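Local coordinates for protein glycosyl hydrolase, family 38 (Enterococcus faecalis, PDB 5KBP) that probably hydrolyses alpha-mannosidic linkages, as a glycoside hydrolase family 38 alpha-mannosidase that is expected to depend on a bound metal ion, at residues D564-G569 with R633-R637; V834-E838 with V872-P876; H842-F848 with I892-E898. One frame throughout, in Å; residues are numbered along the deposited sequence.

Contact 1: residues D564-G569 with R633-R637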
ATOM      1  N   ASP A 564      23.979  22.724   5.142  1.00 46.87           N
ATOM      2  CA  ASP A 564      24.038  21.311   4.793  1.00 48.04           C
ATOM      3  C   ASP A 564      25.342  20.720   5.306  1.00 46.81           C
ATOM      4  O   ASP A 564      26.419  21.285   5.082  1.00 54.43           O
ATOM      5  CB  ASP A 564      23.923  21.103   3.281  1.00 55.13           C
ATOM      6  CG  ASP A 564      23.924  19.635   2.897  1.00 74.30           C
ATOM      7  OD1 ASP A 564      22.840  19.014   2.911  1.00 76.88           O
ATOM      8  OD2 ASP A 564      25.008  19.100   2.583  1.00 80.63           O
ATOM      9  N   THR A 565      25.238  19.593   6.003  1.00 42.91           N
ATOM     10  CA  THR A 565      26.392  18.849   6.480  1.00 48.06           C
ATOM     11  C   THR A 565      26.226  17.384   6.105  1.00 51.75           C
ATOM     12  O   THR A 565      25.134  16.932   5.755  1.00 48.99           O
ATOM     13  CB  THR A 565      26.574  18.971   8.002  1.00 49.00           C
ATOM     14  OG1 THR A 565      25.523  18.262   8.668  1.00 59.61           O
ATOM     15  CG2 THR A 565      26.546  20.429   8.436  1.00 54.08           C
ATOM     16  N   GLY A 566      27.328  16.645   6.186  1.00 46.32           N
ATOM     17  CA  GLY A 566      27.269  15.219   5.961  1.00 44.19           C
ATOM     18  C   GLY A 566      26.620  14.485   7.118  1.00 41.78           C
ATOM     19  O   GLY A 566      26.509  14.987   8.237  1.00 38.62           O
ATOM     20  N   ASP A 567      26.172  13.265   6.833  1.00 37.08           N
ATOM     21  CA  ASP A 567      25.571  12.419   7.861  1.00 41.31           C
ATOM     22  C   ASP A 567      25.893  10.973   7.518  1.00 53.28           C
ATOM     23  O   ASP A 567      25.385  10.441   6.525  1.00 56.73           O
ATOM     24  CB  ASP A 567      24.065  12.644   7.955  1.00 32.50           C
ATOM     25  CG  ASP A 567      23.414  11.790   9.028  1.00 54.43           C
ATOM     26  OD1 ASP A 567      24.140  11.260   9.894  1.00 60.90           O
ATOM     27  OD2 ASP A 567      22.172  11.660   9.016  1.00 54.57           O
ATOM     28  N   ILE A 568      26.733  10.344   8.336  1.00 50.78           N
ATOM     29  CA  ILE A 568      27.121   8.956   8.123  1.00 48.13           C
ATOM     30  C   ILE A 568      26.567   8.106   9.258  1.00 45.98           C
ATOM     31  O   ILE A 568      27.191   7.125   9.681  1.00 46.05           O
ATOM     32  CB  ILE A 568      28.650   8.814   8.006  1.00 47.22           C
ATOM     33  CG1 ILE A 568      29.343   9.419   9.229  1.00 56.73           C
ATOM     34  CG2 ILE A 568      29.147   9.474   6.726  1.00 40.97           C
ATOM     35  CD1 ILE A 568      30.845   9.253   9.217  1.00 61.80           C
ATOM     36  N   GLY A 569      25.391   8.475   9.757  1.00 44.84           N
ATOM     37  CA  GLY A 569      24.742   7.710  10.801  1.00 44.08           C
ATOM     38  C   GLY A 569      23.764   6.689  10.257  1.00 48.26           C
ATOM     39  O   GLY A 569      24.110   5.888   9.383  1.00 46.89           O
ATOM     40  N   ARG A 633      33.473   5.847  12.857  1.00 57.32           N
ATOM     41  CA  ARG A 633      33.450   5.809  11.400  1.00 51.87           C
ATOM     42  C   ARG A 633      34.361   6.886  10.825  1.00 49.78           C
ATOM     43  O   ARG A 633      34.291   8.053  11.222  1.00 47.16           O
ATOM     44  CB  ARG A 633      32.021   5.971  10.882  1.00 47.68           C
ATOM     45  CG  ARG A 633      31.167   4.741  11.144  1.00 52.19           C
ATOM     46  CD  ARG A 633      29.782   4.834  10.535  1.00 44.55           C
ATOM     47  NE  ARG A 633      29.076   3.564  10.675  1.00 46.04           N
ATOM     48  CZ  ARG A 633      27.808   3.365  10.336  1.00 43.45           C
ATOM     49  NH1 ARG A 633      27.086   4.358   9.834  1.00 48.44           N
ATOM     50  NH2 ARG A 633      27.258   2.170  10.502  1.00 39.55           N
ATOM     51  N   LEU A 634      35.219   6.479   9.887  1.00 45.66           N
ATOM     52  CA  LEU A 634      36.208   7.359   9.282  1.00 47.37           C
ATOM     53  C   LEU A 634      35.750   7.960   7.962  1.00 54.30           C
ATOM     54  O   LEU A 634      36.478   8.778   7.388  1.00 54.18           O
ATOM     55  CB  LEU A 634      37.520   6.598   9.057  1.00 56.38           C
ATOM     56  CG  LEU A 634      38.079   5.823  10.250  1.00 60.91           C
ATOM     57  CD1 LEU A 634      39.242   4.942   9.815  1.00 60.58           C
ATOM     58  CD2 LEU A 634      38.501   6.781  11.356  1.00 59.78           C
ATOM     59  N   ALA A 635      34.574   7.577   7.469  1.00 51.55           N
ATOM     60  CA  ALA A 635      34.110   8.066   6.179  1.00 51.40           C
ATOM     61  C   ALA A 635      33.917   9.576   6.210  1.00 48.86           C
ATOM     62  O   ALA A 635      33.506  10.149   7.223  1.00 51.40           O
ATOM     63  CB  ALA A 635      32.802   7.378   5.791  1.00 48.25           C
ATOM     64  N   GLN A 636      34.224  10.221   5.091  1.00 38.57           N
ATOM     65  CA  GLN A 636      34.033  11.650   4.920  1.00 43.11           C
ATOM     66  C   GLN A 636      33.145  11.903   3.709  1.00 46.31           C
ATOM     67  O   GLN A 636      32.816  10.991   2.946  1.00 51.39           O
ATOM     68  CB  GLN A 636      35.377  12.371   4.759  1.00 41.62           C
ATOM     69  CG  GLN A 636      36.367  12.077   5.871  1.00 49.38           C
ATOM     70  CD  GLN A 636      35.851  12.488   7.238  1.00 54.06           C
ATOM     71  OE1 GLN A 636      35.111  13.461   7.368  1.00 48.07           O
ATOM     72  NE2 GLN A 636      36.243  11.744   8.265  1.00 57.15           N
ATOM     73  N   ARG A 637      32.750  13.162   3.539  1.00 42.57           N
ATOM     74  CA  ARG A 637      31.945  13.531   2.385  1.00 50.22           C
ATOM     75  C   ARG A 637      32.760  13.377   1.107  1.00 60.02           C
ATOM     76  O   ARG A 637      33.975  13.603   1.093  1.00 64.51           O
ATOM     77  CB  ARG A 637      31.443  14.967   2.521  1.00 50.63           C
ATOM     78  CG  ARG A 637      30.797  15.274   3.861  1.00 50.03           C
ATOM     79  CD  ARG A 637      29.964  16.540   3.790  1.00 45.12           C
ATOM     80  NE  ARG A 637      28.764  16.353   2.979  1.00 45.31           N
ATOM     81  CZ  ARG A 637      27.825  17.278   2.807  1.00 52.14           C
ATOM     82  NH1 ARG A 637      27.945  18.463   3.391  1.00 49.19           N
ATOM     83  NH2 ARG A 637      26.767  17.019   2.051  1.00 50.73           N
TER

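Contact 2: residues V834-E838 with V872-P876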
ATOM      1  N   VAL A 834     -13.026  18.766  17.836  1.00 45.12           N
ATOM      2  CA  VAL A 834     -14.473  18.959  17.808  1.00 43.64           C
ATOM      3  C   VAL A 834     -15.048  17.775  17.040  1.00 46.96           C
ATOM      4  O   VAL A 834     -14.848  17.667  15.824  1.00 47.86           O
ATOM      5  CB  VAL A 834     -14.896  20.284  17.153  1.00 46.37           C
ATOM      6  CG1 VAL A 834     -16.391  20.270  16.850  1.00 40.75           C
ATOM      7  CG2 VAL A 834     -14.562  21.453  18.059  1.00 52.25           C
ATOM      8  N   LYS A 835     -15.736  16.882  17.740  1.00 52.23           N
ATOM      9  CA  LYS A 835     -16.305  15.689  17.120  1.00 50.94           C
ATOM     10  C   LYS A 835     -17.509  15.260  17.951  1.00 49.57           C
ATOM     11  O   LYS A 835     -18.010  16.028  18.778  1.00 47.54           O
ATOM     12  CB  LYS A 835     -15.236  14.590  16.988  1.00 45.69           C
ATOM     13  CG  LYS A 835     -14.785  13.986  18.308  1.00 48.88           C
ATOM     14  CD  LYS A 835     -13.723  12.920  18.091  1.00 52.40           C
ATOM     15  CE  LYS A 835     -13.459  12.135  19.363  1.00 46.57           C
ATOM     16  NZ  LYS A 835     -14.648  11.334  19.767  1.00 43.90           N
ATOM     17  N   ARG A 836     -17.979  14.033  17.740  1.00 46.56           N
ATOM     18  CA  ARG A 836     -19.150  13.531  18.441  1.00 52.10           C
ATOM     19  C   ARG A 836     -18.903  12.117  18.949  1.00 54.30           C
ATOM     20  O   ARG A 836     -18.124  11.355  18.370  1.00 47.57           O
ATOM     21  CB  ARG A 836     -20.394  13.569  17.539  1.00 50.37           C
ATOM     22  CG  ARG A 836     -20.825  14.984  17.183  1.00 52.93           C
ATOM     23  CD  ARG A 836     -22.140  15.024  16.429  1.00 48.08           C
ATOM     24  NE  ARG A 836     -22.564  16.404  16.209  1.00 46.56           N
ATOM     25  CZ  ARG A 836     -23.352  17.085  17.035  1.00 50.19           C
ATOM     26  NH1 ARG A 836     -23.816  16.514  18.138  1.00 46.70           N
ATOM     27  NH2 ARG A 836     -23.681  18.339  16.754  1.00 47.86           N
ATOM     28  N   GLN A 837     -19.578  11.780  20.048  1.00 54.74           N
ATOM     29  CA  GLN A 837     -19.412  10.480  20.683  1.00 52.99           C
ATOM     30  C   GLN A 837     -20.079   9.386  19.852  1.00 54.06           C
ATOM     31  O   GLN A 837     -21.042   9.634  19.123  1.00 57.36           O
ATOM     32  CB  GLN A 837     -19.990  10.510  22.099  1.00 59.22           C
ATOM     33  CG  GLN A 837     -19.617   9.321  22.969  1.00 58.54           C
ATOM     34  CD  GLN A 837     -19.930   9.554  24.434  1.00 66.13           C
ATOM     35  OE1 GLN A 837     -20.886  10.252  24.774  1.00 60.95           O
ATOM     36  NE2 GLN A 837     -19.117   8.979  25.311  1.00 74.33           N
ATOM     37  N   GLU A 838     -19.563   8.159  19.988  1.00 60.58           N
ATOM     38  CA  GLU A 838     -19.903   7.087  19.053  1.00 65.48           C
ATOM     39  C   GLU A 838     -21.400   6.798  19.033  1.00 69.88           C
ATOM     40  O   GLU A 838     -22.028   6.801  17.968  1.00 88.82           O
ATOM     41  CB  GLU A 838     -19.121   5.818  19.397  1.00 62.03           C
ATOM     42  CG  GLU A 838     -17.729   5.762  18.790  1.00 66.97           C
ATOM     43  CD  GLU A 838     -17.235   4.341  18.612  1.00 78.22           C
ATOM     44  OE1 GLU A 838     -16.396   4.109  17.717  1.00 78.45           O
ATOM     45  OE2 GLU A 838     -17.695   3.455  19.361  1.00 82.20           O
ATOM     46  N   VAL A 872     -10.877  12.089  28.441  1.00 52.24           N
ATOM     47  CA  VAL A 872     -10.659  11.917  27.005  1.00 49.38           C
ATOM     48  C   VAL A 872     -11.386  10.705  26.448  1.00 49.75           C
ATOM     49  O   VAL A 872     -11.470  10.555  25.223  1.00 46.29           O
ATOM     50  CB  VAL A 872      -9.160  11.817  26.670  1.00 42.71           C
ATOM     51  CG1 VAL A 872      -8.435  13.078  27.119  1.00 39.21           C
ATOM     52  CG2 VAL A 872      -8.550  10.575  27.298  1.00 34.36           C
ATOM     53  N   LEU A 873     -11.913   9.837  27.309  1.00 51.77           N
ATOM     54  CA  LEU A 873     -12.807   8.771  26.879  1.00 48.06           C
ATOM     55  C   LEU A 873     -14.251   9.241  26.756  1.00 51.68           C
ATOM     56  O   LEU A 873     -15.141   8.408  26.555  1.00 59.21           O
ATOM     57  CB  LEU A 873     -12.724   7.587  27.844  1.00 35.74           C
ATOM     58  CG  LEU A 873     -11.349   6.934  28.005  1.00 44.30           C
ATOM     59  CD1 LEU A 873     -11.437   5.707  28.901  1.00 42.35           C
ATOM     60  CD2 LEU A 873     -10.746   6.579  26.651  1.00 44.87           C
ATOM     61  N   GLU A 874     -14.488  10.549  26.896  1.00 51.98           N
ATOM     62  CA  GLU A 874     -15.793  11.173  26.681  1.00 57.04           C
ATOM     63  C   GLU A 874     -16.829  10.740  27.715  1.00 55.60           C
ATOM     64  O   GLU A 874     -18.032  10.764  27.446  1.00 49.67           O
ATOM     65  CB  GLU A 874     -16.307  10.906  25.262  1.00 59.90           C
ATOM     66  CG  GLU A 874     -15.464  11.559  24.180  1.00 63.74           C
ATOM     67  CD  GLU A 874     -15.553  10.835  22.852  1.00 72.51           C
ATOM     68  OE1 GLU A 874     -14.582  10.908  22.072  1.00 73.96           O
ATOM     69  OE2 GLU A 874     -16.585  10.187  22.593  1.00 76.70           O
ATOM     70  N   GLU A 875     -16.377  10.353  28.907  1.00 51.76           N
ATOM     71  CA  GLU A 875     -17.278  10.010  29.995  1.00 52.66           C
ATOM     72  C   GLU A 875     -17.141  11.016  31.134  1.00 55.52           C
ATOM     73  O   GLU A 875     -16.054  11.557  31.360  1.00 61.07           O
ATOM     74  CB  GLU A 875     -17.002   8.598  30.527  1.00 57.12           C
ATOM     75  CG  GLU A 875     -17.281   7.500  29.514  1.00 63.09           C
ATOM     76  CD  GLU A 875     -18.694   7.558  28.960  1.00 70.72           C
ATOM     77  OE1 GLU A 875     -19.627   7.904  29.715  1.00 65.81           O
ATOM     78  OE2 GLU A 875     -18.871   7.255  27.761  1.00 71.96           O
ATOM     79  N   PRO A 876     -18.224  11.283  31.868  1.00 53.04           N
ATOM     80  CA  PRO A 876     -18.189  12.341  32.885  1.00 52.31           C
ATOM     81  C   PRO A 876     -17.083  12.122  33.907  1.00 54.77           C
ATOM     82  O   PRO A 876     -16.774  10.992  34.289  1.00 63.61           O
ATOM     83  CB  PRO A 876     -19.575  12.251  33.535  1.00 51.82           C
ATOM     84  CG  PRO A 876     -20.440  11.642  32.487  1.00 55.82           C
ATOM     85  CD  PRO A 876     -19.561  10.673  31.751  1.00 53.73           C
TER

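Contact 3: residues H842-F848 with I892-E898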
ATOM      1  N   HIS A 842     -23.245  12.953  21.315  1.00 55.54           N
ATOM      2  CA  HIS A 842     -22.977  14.203  22.014  1.00 53.24           C
ATOM      3  C   HIS A 842     -21.811  14.928  21.356  1.00 48.16           C
ATOM      4  O   HIS A 842     -20.833  14.308  20.933  1.00 45.38           O
ATOM      5  CB  HIS A 842     -22.650  13.937  23.484  1.00 62.53           C
ATOM      6  CG  HIS A 842     -23.766  13.304  24.253  1.00 70.86           C
ATOM      7  ND1 HIS A 842     -25.093  13.479  23.927  1.00 74.70           N
ATOM      8  CD2 HIS A 842     -23.749  12.495  25.340  1.00 71.93           C
ATOM      9  CE1 HIS A 842     -25.846  12.805  24.778  1.00 74.69           C
ATOM     10  NE2 HIS A 842     -25.055  12.199  25.646  1.00 72.95           N
ATOM     11  N   LEU A 843     -21.913  16.252  21.271  1.00 49.25           N
ATOM     12  CA  LEU A 843     -20.818  17.044  20.727  1.00 44.75           C
ATOM     13  C   LEU A 843     -19.657  17.055  21.713  1.00 49.14           C
ATOM     14  O   LEU A 843     -19.825  17.441  22.876  1.00 57.92           O
ATOM     15  CB  LEU A 843     -21.278  18.468  20.424  1.00 41.39           C
ATOM     16  CG  LEU A 843     -20.198  19.361  19.806  1.00 47.51           C
ATOM     17  CD1 LEU A 843     -19.735  18.799  18.468  1.00 39.94           C
ATOM     18  CD2 LEU A 843     -20.690  20.789  19.648  1.00 47.03           C
ATOM     19  N   VAL A 844     -18.483  16.630  21.255  1.00 43.50           N
ATOM     20  CA  VAL A 844     -17.285  16.552  22.083  1.00 41.90           C
ATOM     21  C   VAL A 844     -16.307  17.622  21.622  1.00 45.22           C
ATOM     22  O   VAL A 844     -15.968  17.697  20.435  1.00 45.83           O
ATOM     23  CB  VAL A 844     -16.644  15.155  22.020  1.00 50.47           C
ATOM     24  CG1 VAL A 844     -15.338  15.136  22.795  1.00 48.08           C
ATOM     25  CG2 VAL A 844     -17.604  14.106  22.562  1.00 50.87           C
ATOM     26  N   VAL A 845     -15.860  18.453  22.562  1.00 41.46           N
ATOM     27  CA  VAL A 845     -14.879  19.498  22.301  1.00 44.94           C
ATOM     28  C   VAL A 845     -13.765  19.370  23.330  1.00 51.00           C
ATOM     29  O   VAL A 845     -14.030  19.179  24.521  1.00 55.88           O
ATOM     30  CB  VAL A 845     -15.511  20.904  22.358  1.00 52.48           C
ATOM     31  CG1 VAL A 845     -14.473  21.970  22.043  1.00 57.42           C
ATOM     32  CG2 VAL A 845     -16.690  20.999  21.403  1.00 46.11           C
ATOM     33  N   ARG A 846     -12.519  19.470  22.873  1.00 41.54           N
ATOM     34  CA  ARG A 846     -11.369  19.343  23.754  1.00 47.68           C
ATOM     35  C   ARG A 846     -10.375  20.465  23.497  1.00 49.28           C
ATOM     36  O   ARG A 846     -10.058  20.781  22.346  1.00 48.19           O
ATOM     37  CB  ARG A 846     -10.677  17.986  23.581  1.00 48.21           C
ATOM     38  CG  ARG A 846      -9.392  17.841  24.387  1.00 43.77           C
ATOM     39  CD  ARG A 846      -9.028  16.382  24.630  1.00 39.48           C
ATOM     40  NE  ARG A 846      -9.143  15.572  23.421  1.00 44.12           N
ATOM     41  CZ  ARG A 846     -10.118  14.695  23.202  1.00 49.48           C
ATOM     42  NH1 ARG A 846     -10.149  14.001  22.073  1.00 34.31           N
ATOM     43  NH2 ARG A 846     -11.063  14.508  24.114  1.00 35.21           N
ATOM     44  N   GLY A 847      -9.891  21.062  24.587  1.00 48.49           N
ATOM     45  CA  GLY A 847      -8.813  22.026  24.533  1.00 47.19           C
ATOM     46  C   GLY A 847      -7.883  21.830  25.715  1.00 50.40           C
ATOM     47  O   GLY A 847      -8.113  20.972  26.568  1.00 53.64           O
ATOM     48  N   PHE A 848      -6.827  22.639  25.756  1.00 46.63           N
ATOM     49  CA  PHE A 848      -5.884  22.542  26.860  1.00 44.55           C
ATOM     50  C   PHE A 848      -5.272  23.905  27.143  1.00 46.39           C
ATOM     51  O   PHE A 848      -5.144  24.747  26.251  1.00 52.35           O
ATOM     52  CB  PHE A 848      -4.783  21.510  26.581  1.00 41.57           C
ATOM     53  CG  PHE A 848      -3.823  21.911  25.496  1.00 49.84           C
ATOM     54  CD1 PHE A 848      -4.193  21.847  24.164  1.00 51.76           C
ATOM     55  CD2 PHE A 848      -2.540  22.329  25.812  1.00 51.08           C
ATOM     56  CE1 PHE A 848      -3.307  22.208  23.165  1.00 49.96           C
ATOM     57  CE2 PHE A 848      -1.649  22.688  24.818  1.00 53.68           C
ATOM     58  CZ  PHE A 848      -2.033  22.629  23.493  1.00 53.23           C
ATOM     59  N   ILE A 892      -6.012  19.388  30.461  1.00 44.53           N
ATOM     60  CA  ILE A 892      -6.630  18.955  29.214  1.00 40.17           C
ATOM     61  C   ILE A 892      -8.118  18.801  29.505  1.00 49.25           C
ATOM     62  O   ILE A 892      -8.548  17.809  30.102  1.00 55.99           O
ATOM     63  CB  ILE A 892      -6.018  17.654  28.692  1.00 45.84           C
ATOM     64  CG1 ILE A 892      -4.494  17.768  28.622  1.00 46.45           C
ATOM     65  CG2 ILE A 892      -6.586  17.319  27.323  1.00 38.07           C
ATOM     66  CD1 ILE A 892      -3.806  16.444  28.364  1.00 38.89           C
ATOM     67  N   ARG A 893      -8.911  19.783  29.093  1.00 51.21           N
ATOM     68  CA  ARG A 893     -10.337  19.801  29.386  1.00 51.84           C
ATOM     69  C   ARG A 893     -11.134  19.347  28.171  1.00 53.67           C
ATOM     70  O   ARG A 893     -10.845  19.741  27.038  1.00 50.77           O
ATOM     71  CB  ARG A 893     -10.786  21.199  29.817  1.00 48.87           C
ATOM     72  CG  ARG A 893     -12.245  21.277  30.236  1.00 54.12           C
ATOM     73  CD  ARG A 893     -12.537  22.560  30.993  1.00 53.00           C
ATOM     74  NE  ARG A 893     -11.865  22.601  32.287  1.00 54.05           N
ATOM     75  CZ  ARG A 893     -11.984  23.598  33.157  1.00 60.66           C
ATOM     76  NH1 ARG A 893     -12.750  24.643  32.870  1.00 73.12           N
ATOM     77  NH2 ARG A 893     -11.337  23.554  34.314  1.00 53.82           N
ATOM     78  N   THR A 894     -12.142  18.512  28.419  1.00 50.54           N
ATOM     79  CA  THR A 894     -13.020  17.997  27.377  1.00 54.13           C
ATOM     80  C   THR A 894     -14.466  18.288  27.753  1.00 50.25           C
ATOM     81  O   THR A 894     -14.896  17.969  28.866  1.00 51.20           O
ATOM     82  CB  THR A 894     -12.821  16.490  27.175  1.00 51.38           C
ATOM     83  OG1 THR A 894     -11.438  16.219  26.918  1.00 52.33           O
ATOM     84  CG2 THR A 894     -13.654  15.995  26.004  1.00 47.92           C
ATOM     85  N   TRP A 895     -15.208  18.890  26.829  1.00 47.98           N
ATOM     86  CA  TRP A 895     -16.605  19.235  27.039  1.00 46.04           C
ATOM     87  C   TRP A 895     -17.524  18.210  26.381  1.00 45.46           C
ATOM     88  O   TRP A 895     -17.119  17.444  25.503  1.00 50.24           O
ATOM     89  CB  TRP A 895     -16.912  20.628  26.482  1.00 48.76           C
ATOM     90  CG  TRP A 895     -16.273  21.761  27.228  1.00 55.76           C
ATOM     91  CD1 TRP A 895     -16.857  22.549  28.176  1.00 58.43           C
ATOM     92  CD2 TRP A 895     -14.932  22.243  27.075  1.00 52.00           C
ATOM     93  NE1 TRP A 895     -15.962  23.489  28.627  1.00 55.19           N
ATOM     94  CE2 TRP A 895     -14.773  23.322  27.968  1.00 54.93           C
ATOM     95  CE3 TRP A 895     -13.852  21.865  26.273  1.00 50.66           C
ATOM     96  CZ2 TRP A 895     -13.577  24.028  28.077  1.00 54.87           C
ATOM     97  CZ3 TRP A 895     -12.665  22.566  26.387  1.00 52.38           C
ATOM     98  CH2 TRP A 895     -12.536  23.634  27.284  1.00 48.50           C
ATOM     99  N   ARG A 896     -18.779  18.212  26.822  1.00 44.97           N
ATOM    100  CA  ARG A 896     -19.828  17.397  26.226  1.00 50.35           C
ATOM    101  C   ARG A 896     -21.098  18.225  26.138  1.00 57.49           C
ATOM    102  O   ARG A 896     -21.565  18.756  27.150  1.00 66.02           O
ATOM    103  CB  ARG A 896     -20.092  16.123  27.038  1.00 48.88           C
ATOM    104  CG  ARG A 896     -21.363  15.399  26.616  1.00 64.75           C
ATOM    105  CD  ARG A 896     -21.862  14.441  27.686  1.00 67.20           C
ATOM    106  NE  ARG A 896     -21.099  13.198  27.725  1.00 57.60           N
ATOM    107  CZ  ARG A 896     -21.439  12.140  28.456  1.00 56.27           C
ATOM    108  NH1 ARG A 896     -22.531  12.174  29.208  1.00 53.47           N
ATOM    109  NH2 ARG A 896     -20.689  11.047  28.433  1.00 58.83           N
ATOM    110  N   PHE A 897     -21.651  18.335  24.932  1.00 59.47           N
ATOM    111  CA  PHE A 897     -22.907  19.039  24.690  1.00 56.67           C
ATOM    112  C   PHE A 897     -23.962  18.011  24.301  1.00 61.12           C
ATOM    113  O   PHE A 897     -23.851  17.368  23.252  1.00 63.17           O
ATOM    114  CB  PHE A 897     -22.747  20.093  23.596  1.00 48.90           C
ATOM    115  CG  PHE A 897     -21.852  21.242  23.981  1.00 51.69           C
ATOM    116  CD1 PHE A 897     -20.483  21.172  23.780  1.00 56.12           C
ATOM    117  CD2 PHE A 897     -22.386  22.394  24.534  1.00 53.23           C
ATOM    118  CE1 PHE A 897     -19.661  22.230  24.131  1.00 51.41           C
ATOM    119  CE2 PHE A 897     -21.569  23.455  24.885  1.00 54.10           C
ATOM    120  CZ  PHE A 897     -20.205  23.372  24.684  1.00 47.20           C
ATOM    121  N   GLU A 898     -24.977  17.852  25.144  1.00 70.60           N
ATOM    122  CA  GLU A 898     -26.037  16.888  24.871  1.00 78.24           C
ATOM    123  C   GLU A 898     -27.029  17.432  23.849  1.00 84.54           C
ATOM    124  O   GLU A 898     -27.451  16.715  22.940  1.00 86.30           O
ATOM    125  CB  GLU A 898     -26.765  16.506  26.160  1.00 82.96           C
ATOM    126  CG  GLU A 898     -25.870  15.844  27.193  1.00 93.05           C
ATOM    127  CD  GLU A 898     -26.535  14.663  27.869  1.00 99.05           C
ATOM    128  OE1 GLU A 898     -27.773  14.537  27.767  1.00 98.60           O
ATOM    129  OE2 GLU A 898     -25.819  13.855  28.497  1.00 96.44           O
TER

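Contact 1: residues D564-G569 with R633-R637
Two arginines of the loop 633-637 hold it to the end of strand 555-566, a junction within the large antiparallel beta structure of the family 38 C-terminal domain. At one end, R637 forms a salt bridge with D564: NH2 of R637 lies 2.8 Å from OD2 of D564, and NH1 of R637 adds a weak bond of 3.1 Å to that same OD2. The other carboxylate oxygen, OD1, is taken by H672 on the adjacent strand 672-679, so D564 links a strand pair to the incoming loop. At the far end, R633 NH1 donates to I568 O at 2.8 Å and, weakly, to G569 O at 3.4 Å, while its NH2 makes a salt bridge with E756. An Asx turn, G569 N to D567 OD1 at 3.1 Å, shapes the chain where these carbonyls are offered.

Packing fills in between the two clamps. The R637 guanidinium lies face-on over the T565-G566 peptide, its NH1 3.4 Å from T565 C, and the absence of a side chain at G566 leaves room for the R637 chain: a CB there would lie 2.9 Å from R637 CG. Helix 619-625 adds L620 against I568 and A635. I568 points toward the loop and packs on A635, with CG2 4.3 Å from A635 CB and CD1 3.4 Å from A635 O.

Contact 2: residues V834-E838 with V872-P876
Q837 reaches across the side chain of E874, its CG 3.2 Å from E874 OE2 and its NE2 3.0 Å from the E874 backbone O. The same NE2 is 3.0 Å from E875 OE2, while the amide oxygen OE1 accepts a hydrogen bond from outside the pair of segments, from T840 in the turn that follows strand 829-836. Q837 thus lies between its own turn and the loop 872-876.

The one firm polar link between the segments is the salt bridge from K835 NZ to E874 OE1. At 2.3 Å it is very short, a value better read as a close ion pair at 2.4 Å resolution than as a precise bond length. The CA-to-CB bond of E874 is directed toward 834-838, and its side chain touches V844 of the neighbouring strand 843-849.

This is a salt bridge across one face of the five-stranded sheet of the C-terminal beta-sandwich domain. Strand 829-836 is an outermost strand of that sheet, and the loop leaves strand 864-870, with strands 843-849 and 892-897 in between. Helix 100-117, in the sequence range of the N-terminal family domain, packs nearby, R105 touching K835 and L108 touching L873.

Here, as is general for buried ion pairs, a charge enclosed by protein is met by its opposite: the buried ammonium of K835 and carboxylate of E874 offset one another, and tie edge strand 829-836 to a loop from strand 864-870, with which it has no backbone pairing.

Contact 3: residues H842-F848 with I892-E898
Backbone hydrogen bonds come first, for strands 843-849 and 892-897 are antiparallel neighbours inside the five-stranded sheet of the C-terminal beta-sandwich domain. Three hydrogen-bonded pairs define the ladder. L843 and F897 exchange bonds of 3.0 Å (L843 N to F897 O) and 2.9 Å (F897 N to L843 O). V845 and W895 are less even, 2.6 Å from W895 N to V845 O but a weak 3.4 Å from V845 N to W895 O. G847 and R893 close the series at 2.9 Å both for G847 N to R893 O and for R893 N to G847 O. The non-hydrogen-bonded pairs between them bring CA-H...O contacts, such as T894 CA to V845 O at 3.3 Å.

Apolar packing dominates the face bearing L843, V845, W895 and F897. V845 CG1 sits 4.3 Å from W895 CE3, V845 CG2 4.2 Å from F897 CE1, and W895 CZ3 lies 3.6 Å from G847 N, with the ring edge toward the backbone. W831 of strand 829-836 meets the W895 ring.

The opposite face is mixed. F848 CB packs 4.3 Å from I892 CG1. R846 NH2 makes a weak 3.3 Å bond to T894 OG1, yet its main partner is E101 of helix 100-117, a salt bridge through NH1; R896 NH2 donates to E874 O.

The chemistry is therefore two-sided: one face of the strand pair is mainly apolar, with R893 at its margin turned away to A885 and E891, while the other mixes V844, F848 and I892 with R846 and R896, whose charged ends reach a neighbouring helix and loop.

How the contacts relate
Contact 1 closes before the other two open and stands alone in space: its centre is 49 Å from those of contacts 2 and 3, with nearest atoms about 36 and 30 Å away, and it lies on the opposite side of the chain's centre. Contacts 2 and 3 have centres 7 Å apart and alternate along the sequence: 834-838, 842-848, 872-876, 892-898. Both reach one antiparallel sheet: K835 O to V844 N, 2.6 Å, is a probable strand-to-strand hydrogen bond, and E874 O to R896 NH2, 2.8 Å, probably joins the loop to it. Contact 1 thus holds a different C-terminal region, without touching the other two; the last sheet has ladder and overlying bridge together.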